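Microtubule-associated protein 1A/1B, light chain 3 (Trypanosoma brucei brucei, PDB 3W1Y) is an Atg8-family, ubiquitin-like protein that probably functions in autophagy and is thought to bind phosphatidylethanolamine on membranes. Local coordinates at residues D114-A117 and R118-P122; E74-T77 and V78-M82. All coordinates share one frame; numbering follows the deposited sequence.

Contact 1 (D114-A117 and R118-P122); sequences DIYA and RAKDP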
ATOM      1  N   ASP A 114     -16.976   4.500  -5.791  1.00 31.46           N
ATOM      2  CA  ASP A 114     -17.653   3.203  -5.899  1.00 31.87           C
ATOM      3  C   ASP A 114     -17.728   2.522  -4.540  1.00 31.38           C
ATOM      4  O   ASP A 114     -18.732   1.914  -4.210  1.00 32.05           O
ATOM      5  CB  ASP A 114     -16.991   2.300  -6.948  1.00 32.59           C
ATOM      6  CG  ASP A 114     -17.203   2.814  -8.378  1.00 35.47           C
ATOM      7  OD1 ASP A 114     -18.331   3.269  -8.700  1.00 37.24           O
ATOM      8  OD2 ASP A 114     -16.249   2.747  -9.184  1.00 38.37           O
ATOM      9  N   ILE A 115     -16.677   2.648  -3.741  1.00 30.11           N
ATOM     10  CA  ILE A 115     -16.664   2.035  -2.402  1.00 30.19           C
ATOM     11  C   ILE A 115     -17.662   2.753  -1.504  1.00 29.92           C
ATOM     12  O   ILE A 115     -18.405   2.125  -0.742  1.00 30.09           O
ATOM     13  CB  ILE A 115     -15.235   2.086  -1.793  1.00 29.91           C
ATOM     14  CG1 ILE A 115     -14.264   1.294  -2.698  1.00 30.51           C
ATOM     15  CG2 ILE A 115     -15.226   1.590  -0.346  1.00 28.85           C
ATOM     16  CD1 ILE A 115     -12.816   1.474  -2.340  1.00 30.27           C
ATOM     17  N   TYR A 116     -17.668   4.075  -1.616  1.00 29.78           N
ATOM     18  CA  TYR A 116     -18.596   4.925  -0.888  1.00 30.90           C
ATOM     19  C   TYR A 116     -20.067   4.546  -1.110  1.00 31.74           C
ATOM     20  O   TYR A 116     -20.801   4.319  -0.143  1.00 31.87           O
ATOM     21  CB  TYR A 116     -18.349   6.369  -1.281  1.00 30.77           C
ATOM     22  CG  TYR A 116     -19.127   7.365  -0.493  1.00 32.60           C
ATOM     23  CD1 TYR A 116     -18.835   7.590   0.845  1.00 31.89           C
ATOM     24  CD2 TYR A 116     -20.145   8.115  -1.092  1.00 33.80           C
ATOM     25  CE1 TYR A 116     -19.537   8.538   1.585  1.00 32.94           C
ATOM     26  CE2 TYR A 116     -20.853   9.072  -0.366  1.00 35.54           C
ATOM     27  CZ  TYR A 116     -20.546   9.271   0.983  1.00 34.40           C
ATOM     28  OH  TYR A 116     -21.241  10.212   1.723  1.00 34.91           O
ATOM     29  N   ALA A 117     -20.484   4.471  -2.379  1.00 33.08           N
ATOM     30  CA  ALA A 117     -21.839   4.012  -2.761  1.00 34.35           C
ATOM     31  C   ALA A 117     -22.282   2.732  -2.069  1.00 35.35           C
ATOM     32  O   ALA A 117     -23.426   2.624  -1.621  1.00 36.43           O
ATOM     33  CB  ALA A 117     -21.965   3.862  -4.284  1.00 34.60           C
ATOM     34  N   ARG A 118     -21.380   1.767  -1.963  1.00 35.85           N
ATOM     35  CA  ARG A 118     -21.712   0.496  -1.315  1.00 36.66           C
ATOM     36  C   ARG A 118     -21.519   0.449   0.221  1.00 35.56           C
ATOM     37  O   ARG A 118     -22.211  -0.332   0.908  1.00 35.88           O
ATOM     38  CB  ARG A 118     -20.940  -0.665  -1.976  1.00 37.84           C
ATOM     39  CG  ARG A 118     -19.469  -0.762  -1.611  1.00 41.12           C
ATOM     40  CD  ARG A 118     -19.004  -2.243  -1.604  1.00 51.13           C
ATOM     41  NE  ARG A 118     -17.833  -2.470  -0.727  1.00 54.50           N
ATOM     42  CZ  ARG A 118     -16.569  -2.529  -1.148  1.00 56.22           C
ATOM     43  NH1 ARG A 118     -16.289  -2.393  -2.444  1.00 56.79           N
ATOM     44  NH2 ARG A 118     -15.576  -2.726  -0.277  1.00 57.54           N
ATOM     45  N   ALA A 119     -20.599   1.259   0.759  1.00 33.16           N
ATOM     46  CA  ALA A 119     -20.125   1.018   2.139  1.00 31.86           C
ATOM     47  C   ALA A 119     -20.261   2.186   3.082  1.00 30.42           C
ATOM     48  O   ALA A 119     -19.907   2.080   4.246  1.00 30.36           O
ATOM     49  CB  ALA A 119     -18.649   0.485   2.160  1.00 31.35           C
ATOM     50  N   LYS A 120     -20.770   3.302   2.600  1.00 29.84           N
ATOM     51  CA  LYS A 120     -20.954   4.444   3.482  1.00 29.69           C
ATOM     52  C   LYS A 120     -21.873   4.121   4.652  1.00 29.88           C
ATOM     53  O   LYS A 120     -22.822   3.332   4.547  1.00 30.70           O
ATOM     54  CB  LYS A 120     -21.477   5.664   2.720  1.00 29.78           C
ATOM     55  CG  LYS A 120     -22.903   5.563   2.237  1.00 31.84           C
ATOM     56  CD  LYS A 120     -23.216   6.794   1.470  1.00 37.72           C
ATOM     57  CE  LYS A 120     -24.606   6.752   0.923  1.00 43.10           C
ATOM     58  NZ  LYS A 120     -24.782   7.953   0.057  1.00 47.17           N
ATOM     59  N   ASP A 121     -21.551   4.743   5.773  1.00 29.38           N
ATOM     60  CA  ASP A 121     -22.350   4.710   6.976  1.00 28.87           C
ATOM     61  C   ASP A 121     -23.601   5.572   6.806  1.00 28.42           C
ATOM     62  O   ASP A 121     -23.611   6.505   6.012  1.00 28.52           O
ATOM     63  CB  ASP A 121     -21.494   5.312   8.090  1.00 28.90           C
ATOM     64  CG  ASP A 121     -22.035   5.036   9.434  1.00 28.07           C
ATOM     65  OD1 ASP A 121     -22.828   5.854   9.969  1.00 28.17           O
ATOM     66  OD2 ASP A 121     -21.684   3.972   9.935  1.00 30.02           O
ATOM     67  N   PRO A 122     -24.669   5.273   7.562  1.00 28.75           N
ATOM     68  CA  PRO A 122     -25.788   6.225   7.575  1.00 28.67           C
ATOM     69  C   PRO A 122     -25.404   7.683   7.904  1.00 28.54           C
ATOM     70  O   PRO A 122     -26.129   8.604   7.502  1.00 29.39           O
ATOM     71  CB  PRO A 122     -26.719   5.655   8.659  1.00 29.35           C
ATOM     72  CG  PRO A 122     -26.403   4.199   8.693  1.00 29.46           C
ATOM     73  CD  PRO A 122     -24.952   4.064   8.370  1.00 28.18           C
TER

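Contact 2 (E74-T77 and V78-M82); sequences ETAT and VMEFM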
ATOM      1  N   GLU A  74     -14.169  11.504  -5.653  1.00 29.20           N
ATOM      2  CA  GLU A  74     -14.856  10.233  -5.899  1.00 30.11           C
ATOM      3  C   GLU A  74     -14.118   9.385  -6.944  1.00 31.16           C
ATOM      4  O   GLU A  74     -14.212   8.150  -6.932  1.00 31.37           O
ATOM      5  CB  GLU A  74     -16.318  10.460  -6.325  1.00 30.70           C
ATOM      6  CG  GLU A  74     -16.518  11.386  -7.556  1.00 31.43           C
ATOM      7  CD  GLU A  74     -17.994  11.635  -7.915  1.00 34.02           C
ATOM      8  OE1 GLU A  74     -18.916  11.281  -7.124  1.00 36.74           O
ATOM      9  OE2 GLU A  74     -18.243  12.221  -8.997  1.00 40.40           O
ATOM     10  N   THR A  75     -13.377  10.066  -7.824  1.00 31.76           N
ATOM     11  CA  THR A  75     -12.549   9.419  -8.851  1.00 33.45           C
ATOM     12  C   THR A  75     -11.124   8.981  -8.382  1.00 32.93           C
ATOM     13  O   THR A  75     -10.455   8.208  -9.089  1.00 34.16           O
ATOM     14  CB  THR A  75     -12.422  10.308 -10.110  1.00 34.17           C
ATOM     15  OG1 THR A  75     -11.958  11.603  -9.714  1.00 36.84           O
ATOM     16  CG2 THR A  75     -13.778  10.462 -10.819  1.00 34.18           C
ATOM     17  N   ALA A  76     -10.663   9.473  -7.226  1.00 30.75           N
ATOM     18  CA  ALA A  76      -9.429   8.972  -6.615  1.00 29.81           C
ATOM     19  C   ALA A  76      -9.496   7.459  -6.413  1.00 28.48           C
ATOM     20  O   ALA A  76     -10.543   6.916  -6.132  1.00 27.01           O
ATOM     21  CB  ALA A  76      -9.163   9.676  -5.256  1.00 29.47           C
ATOM     22  N   THR A  77      -8.374   6.778  -6.560  1.00 29.03           N
ATOM     23  CA  THR A  77      -8.320   5.335  -6.267  1.00 28.74           C
ATOM     24  C   THR A  77      -7.973   5.043  -4.806  1.00 28.21           C
ATOM     25  O   THR A  77      -7.513   5.931  -4.085  1.00 26.92           O
ATOM     26  CB  THR A  77      -7.288   4.657  -7.111  1.00 29.04           C
ATOM     27  OG1 THR A  77      -6.040   5.296  -6.873  1.00 28.75           O
ATOM     28  CG2 THR A  77      -7.650   4.782  -8.589  1.00 32.38           C
ATOM     29  N   VAL A  78      -8.183   3.783  -4.394  1.00 28.92           N
ATOM     30  CA  VAL A  78      -7.723   3.289  -3.102  1.00 28.64           C
ATOM     31  C   VAL A  78      -6.234   3.576  -2.892  1.00 29.84           C
ATOM     32  O   VAL A  78      -5.832   4.017  -1.824  1.00 29.88           O
ATOM     33  CB  VAL A  78      -8.053   1.787  -2.909  1.00 29.09           C
ATOM     34  CG1 VAL A  78      -7.313   1.208  -1.738  1.00 27.17           C
ATOM     35  CG2 VAL A  78      -9.537   1.589  -2.688  1.00 28.36           C
ATOM     36  N   MET A  79      -5.417   3.346  -3.916  1.00 31.09           N
ATOM     37  CA  MET A  79      -3.991   3.613  -3.812  1.00 31.94           C
ATOM     38  C   MET A  79      -3.688   5.081  -3.463  1.00 31.38           C
ATOM     39  O   MET A  79      -2.812   5.367  -2.640  1.00 30.60           O
ATOM     40  CB  MET A  79      -3.273   3.167  -5.117  1.00 33.37           C
ATOM     41  CG  MET A  79      -1.761   3.431  -5.128  1.00 36.40           C
ATOM     42  SD  MET A  79      -0.915   2.435  -3.850  1.00 45.79           S
ATOM     43  CE  MET A  79      -0.744   0.913  -4.777  1.00 44.97           C
ATOM     44  N   GLU A  80      -4.392   6.002  -4.115  1.00 31.38           N
ATOM     45  CA  GLU A  80      -4.193   7.434  -3.859  1.00 32.36           C
ATOM     46  C   GLU A  80      -4.532   7.787  -2.420  1.00 31.11           C
ATOM     47  O   GLU A  80      -3.783   8.506  -1.762  1.00 31.25           O
ATOM     48  CB  GLU A  80      -4.997   8.302  -4.849  1.00 32.06           C
ATOM     49  CG  GLU A  80      -4.254   8.518  -6.162  1.00 34.71           C
ATOM     50  CD  GLU A  80      -5.137   9.057  -7.301  1.00 35.51           C
ATOM     51  OE1 GLU A  80      -4.751  10.089  -7.902  1.00 38.83           O
ATOM     52  OE2 GLU A  80      -6.185   8.444  -7.620  1.00 34.94           O
ATOM     53  N   PHE A  81      -5.659   7.269  -1.941  1.00 30.45           N
ATOM     54  CA  PHE A  81      -6.018   7.367  -0.533  1.00 29.95           C
ATOM     55  C   PHE A  81      -4.912   6.841   0.372  1.00 29.65           C
ATOM     56  O   PHE A  81      -4.528   7.505   1.330  1.00 29.18           O
ATOM     57  CB  PHE A  81      -7.336   6.623  -0.264  1.00 29.80           C
ATOM     58  CG  PHE A  81      -7.631   6.404   1.190  1.00 29.56           C
ATOM     59  CD1 PHE A  81      -7.623   7.448   2.088  1.00 28.46           C
ATOM     60  CD2 PHE A  81      -7.938   5.137   1.654  1.00 33.92           C
ATOM     61  CE1 PHE A  81      -7.889   7.236   3.416  1.00 29.43           C
ATOM     62  CE2 PHE A  81      -8.222   4.925   3.008  1.00 32.91           C
ATOM     63  CZ  PHE A  81      -8.185   5.974   3.874  1.00 29.53           C
ATOM     64  N   MET A  82      -4.403   5.660   0.064  1.00 30.10           N
ATOM     65  CA  MET A  82      -3.363   5.065   0.874  1.00 33.08           C
ATOM     66  C   MET A  82      -2.083   5.889   0.898  1.00 32.60           C
ATOM     67  O   MET A  82      -1.426   5.982   1.937  1.00 32.97           O
ATOM     68  CB  MET A  82      -3.069   3.657   0.406  1.00 32.73           C
ATOM     69  CG  MET A  82      -3.957   2.599   0.999  1.00 34.02           C
ATOM     70  SD  MET A  82      -3.704   1.147  -0.025  1.00 40.01           S
ATOM     71  CE  MET A  82      -2.122   0.596   0.600  1.00 39.89           C
TER

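Contact 1 (D114-A117 and R118-P122)
Tyr116 and Lys120 meet where helix 112-119 runs out: Lys120 N donates to Tyr116 O at 2.9 Å with an N-H...O angle of 147°, and Lys120 is first to leave helical angles. Tyr116 O is gripped twice, a common finish for an alpha helix: the i+3 amide, Ala119 N, also reaches it, at 3.2 Å and from well above the carbonyl plane, whereas the i+4 amide, Lys120 N, is tilted only slightly from that plane. One and two residues earlier the bonds are weak: Ala119 N to Ile115 O is short but bent, and Arg118 N to Asp114 O is stretched to 3.5 Å. With CG of Tyr116 turned opposite its own N (chi1 -173°), the ring swings alongside the helix end, and the extended Lys120 chain passes over one face. Lys120 CD lies 3.9 Å from the ring centroid, 21° off the normal, a CH-pi contact, while Lys120 CB sits 3.6 Å from Tyr116 CE1. The phenol oxygen is hydrogen-bonded to Gly124 O, and the ring also packs on Ile34 and Pro35. On another side of the helix, Ile115 CG2 stands 4.4 Å from Ala119 CB and lies over one face of the Arg118 guanidinium, displaced toward its rim. Ile115, Tyr116 and Ala119 set this end on Leu126 of strand 126-133 in the ubiquitin-like fold. The lysine thus contributes its methylenes to the aromatic face.

Contact 2 (E74-T77 and V78-M82)
Thr77 and Glu80 form a capping box at the start of helix 78-88, their side chains and backbone amides bonding reciprocally. Thr77 occupies the N-cap: its OG1 accepts from Glu80 N at 3.3 Å, with an N-H...O angle of 159°. In return, Glu80 OE2 takes the Thr77 N-H at 2.9 Å along a nearly straight path of 168°. A third bond ties the two side chains directly, Thr77 OG1 donating to Glu80 OE2 at 3.2 Å, and the hydroxyl therefore serves as acceptor and donor at once. Both donors meet OE2 on its anti side, moderately out of the carboxylate plane. Torsions explain the closure: chi1 of Thr77 (57°) folds OG1 over its own backbone toward the first turn, and the Glu80 chain, extended beyond CG, runs back at a slant to the threonine, so that OE2 faces both N and OG1. OE2 consequently also comes close to Ala76, 3.4 Å from its CA. Proximity to the helix N terminus would probably stabilise the carboxylate's negative charge. Val78 and Phe81 lead away from the cap toward the protein core, Val78 onto Pro106 and Phe81 edge-to-face with Phe70, whereas Thr77 and Glu80 pack on Met83 of the second subunit. The first full helical turn is secured by Phe81 N bonding to Thr77 O at 3.1 Å, the donor lying in the carbonyl plane.

In the fold
From the N terminus, contact 2 comes first: after strand 68-73, residues 74-77 turn into helix 78-88. The chain then runs through strand 96-100 to helix 112-119, whose C-terminal end is contact 1, before entering strand 126-133. Each contact closes only a local turn, one starting a helix and the other ending one; they lie in series, neither nesting nor crossing. Their centres are 14 Å apart, yet they touch in space, Ile115 CD1 lying 3.3 Å from Val78 CG2. Ala76 and Phe81 also pack on Leu112. Helix 78-88, whose Phe81 packs on strands 33-40 and 96-100, is thereby joined to helix 112-119, whose Tyr116 packs on strands 33-40 and 126-133 of the mixed sheet.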